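Local coordinates for Rv3651-like N-terminal domain-containing protein (Mycobacterium tuberculosis, PDB 4Q6U) that is of unknown biochemical function but probably acts as a sensor, with one GAF-like and two PAS-like domains, at residues Val246-Trp251 with Val316-Leu321. Residues are numbered along the deposited sequence; the frame is centred on the assembly and turned at random.
Sequences VDLKTW and VNRIEL
L248 reaches from the hairpin turn between strands 242-246 and 253-256 to V316 and R318 on strand 309-320, and its side chain illustrates how a turn residue can pack on a strand that is not its immediate neighbour in the sheet. From CB, which points toward the strand, the chain passes to CG, turned opposite the residue's own carbonyl carbon (chi1 -72°), and there it forks. CD1 comes within 4.1 Å of CG of R318, touching the aliphatic base of that side chain, and the two side chains cross at about a right angle. CD2 lies 4.3 Å from CG1 of V316, an apolar touch at loose van der Waals range. R318 carries its CG anti to its own N (chi1 -175°) and bends at chi3, leading its charged end away from the turn; R318 also makes a cation-pi contact with F326 on the adjoining strand. The turn that presents L248 is braced from within: OD1 of D247 accepts a hydrogen bond from the backbone N of K249 at 3.0 Å, met nearly along the C-O axis though bent at the hydrogen (134°), which makes an Asx turn. V246, the last residue of strand 242-246, is bonded through its backbone to G328 on the neighbouring strand. A small surface contact results, joining a hairpin turn to the second strand over, within the five-stranded antiparallel sheet of the C-terminal domain, whose order 2-1-5-4-3 is that of the PAS fold, consistent with its family.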
loop_
_atom_site.group_PDB
_atom_site.type_symbol
_atom_site.label_atom_id
_atom_site.label_comp_id
_atom_site.label_asym_id
_atom_site.label_seq_id
_atom_site.Cartn_x
_atom_site.Cartn_y
_atom_site.Cartn_z
ATOM N N VAL B 246 -16.889 -9.502 2.765
ATOM C CA VAL B 246 -17.577 -10.737 3.120
ATOM C C VAL B 246 -17.113 -11.909 2.257
ATOM O O VAL B 246 -16.600 -11.712 1.151
ATOM C CB VAL B 246 -19.111 -10.595 2.980
ATOM C CG1 VAL B 246 -19.595 -9.323 3.661
ATOM C CG2 VAL B 246 -19.528 -10.622 1.513
ATOM N N ASP B 247 -17.272 -13.128 2.775
ATOM C CA ASP B 247 -17.080 -14.317 1.959
ATOM C C ASP B 247 -18.315 -14.473 1.087
ATOM O O ASP B 247 -19.429 -14.623 1.586
ATOM C CB ASP B 247 -16.839 -15.569 2.819
ATOM C CG ASP B 247 -16.447 -16.797 1.989
ATOM O OD1 ASP B 247 -16.982 -16.978 0.881
ATOM O OD2 ASP B 247 -15.601 -17.595 2.449
ATOM N N LEU B 248 -18.105 -14.421 -0.222
ATOM C CA LEU B 248 -19.193 -14.479 -1.189
ATOM C C LEU B 248 -20.024 -15.765 -1.098
ATOM O O LEU B 248 -21.256 -15.729 -1.162
ATOM C CB LEU B 248 -18.621 -14.313 -2.596
ATOM C CG LEU B 248 -18.154 -12.880 -2.873
ATOM C CD1 LEU B 248 -17.433 -12.762 -4.213
ATOM C CD2 LEU B 248 -19.353 -11.937 -2.819
ATOM N N LYS B 249 -19.340 -16.893 -0.928
ATOM C CA LYS B 249 -19.986 -18.200 -0.890
ATOM C C LYS B 249 -20.872 -18.389 0.344
ATOM O O LYS B 249 -21.963 -18.945 0.254
ATOM C CB LYS B 249 -18.926 -19.307 -0.940
ATOM N N THR B 250 -20.405 -17.910 1.492
ATOM C CA THR B 250 -21.049 -18.236 2.761
ATOM C C THR B 250 -21.712 -17.045 3.459
ATOM O O THR B 250 -22.428 -17.227 4.442
ATOM C CB THR B 250 -20.027 -18.854 3.729
ATOM O OG1 THR B 250 -18.932 -17.947 3.907
ATOM C CG2 THR B 250 -19.493 -20.167 3.171
ATOM N N TRP B 251 -21.468 -15.843 2.935
ATOM C CA TRP B 251 -21.854 -14.575 3.568
ATOM C C TRP B 251 -21.178 -14.377 4.935
ATOM O O TRP B 251 -21.670 -13.642 5.789
ATOM C CB TRP B 251 -23.377 -14.457 3.717
ATOM C CG TRP B 251 -23.814 -13.023 3.803
ATOM C CD1 TRP B 251 -24.214 -12.347 4.923
ATOM C CD2 TRP B 251 -23.851 -12.073 2.727
ATOM N NE1 TRP B 251 -24.508 -11.039 4.607
ATOM C CE2 TRP B 251 -24.295 -10.846 3.265
ATOM C CE3 TRP B 251 -23.555 -12.142 1.361
ATOM C CZ2 TRP B 251 -24.455 -9.698 2.483
ATOM C CZ3 TRP B 251 -23.715 -11.000 0.583
ATOM C CH2 TRP B 251 -24.159 -9.795 1.148
ATOM N N VAL B 316 -23.089 -4.878 -3.765
ATOM C CA VAL B 316 -21.990 -5.839 -3.720
ATOM C C VAL B 316 -21.065 -5.740 -4.917
ATOM O O VAL B 316 -21.524 -5.732 -6.060
ATOM C CB VAL B 316 -22.518 -7.284 -3.652
ATOM C CG1 VAL B 316 -21.429 -8.228 -3.180
ATOM C CG2 VAL B 316 -23.700 -7.365 -2.730
ATOM N N ASN B 317 -19.763 -5.658 -4.647
ATOM C CA ASN B 317 -18.743 -5.717 -5.691
ATOM C C ASN B 317 -17.794 -6.870 -5.407
ATOM O O ASN B 317 -17.572 -7.215 -4.256
ATOM C CB ASN B 317 -17.963 -4.399 -5.782
ATOM C CG ASN B 317 -18.787 -3.264 -6.377
ATOM O OD1 ASN B 317 -18.708 -2.985 -7.571
ATOM N ND2 ASN B 317 -19.579 -2.605 -5.541
ATOM N N ARG B 318 -17.244 -7.473 -6.453
ATOM C CA ARG B 318 -16.259 -8.531 -6.265
ATOM C C ARG B 318 -14.857 -7.940 -6.179
ATOM O O ARG B 318 -14.452 -7.197 -7.062
ATOM C CB ARG B 318 -16.328 -9.540 -7.406
ATOM C CG ARG B 318 -15.425 -10.738 -7.215
ATOM C CD ARG B 318 -15.630 -11.772 -8.315
ATOM N NE ARG B 318 -15.017 -11.363 -9.575
ATOM C CZ ARG B 318 -15.147 -12.030 -10.717
ATOM N NH1 ARG B 318 -15.875 -13.139 -10.759
ATOM N NH2 ARG B 318 -14.551 -11.593 -11.816
ATOM N N ILE B 319 -14.136 -8.264 -5.112
ATOM C CA ILE B 319 -12.753 -7.835 -4.949
ATOM C C ILE B 319 -11.803 -9.013 -5.140
ATOM O O ILE B 319 -11.981 -10.061 -4.534
ATOM C CB ILE B 319 -12.499 -7.225 -3.556
ATOM C CG1 ILE B 319 -13.565 -6.188 -3.200
ATOM C CG2 ILE B 319 -11.105 -6.629 -3.477
ATOM C CD1 ILE B 319 -13.784 -5.121 -4.268
ATOM N N GLU B 320 -10.784 -8.840 -5.970
ATOM C CA GLU B 320 -9.797 -9.896 -6.172
ATOM C C GLU B 320 -8.604 -9.707 -5.245
ATOM O O GLU B 320 -7.821 -8.766 -5.405
ATOM C CB GLU B 320 -9.334 -9.930 -7.633
ATOM C CG GLU B 320 -8.458 -11.123 -7.981
ATOM C CD GLU B 320 -8.027 -11.129 -9.441
ATOM O OE1 GLU B 320 -8.657 -10.424 -10.258
ATOM O OE2 GLU B 320 -7.052 -11.837 -9.773
ATOM N N LEU B 321 -8.469 -10.619 -4.285
ATOM C CA LEU B 321 -7.444 -10.556 -3.251
ATOM C C LEU B 321 -6.144 -11.159 -3.759
ATOM O O LEU B 321 -5.061 -10.623 -3.547
ATOM C CB LEU B 321 -7.917 -11.304 -1.992
ATOM C CG LEU B 321 -9.200 -10.782 -1.339
ATOM C CD1 LEU B 321 -9.638 -11.682 -0.165
ATOM C CD2 LEU B 321 -9.016 -9.346 -0.885
#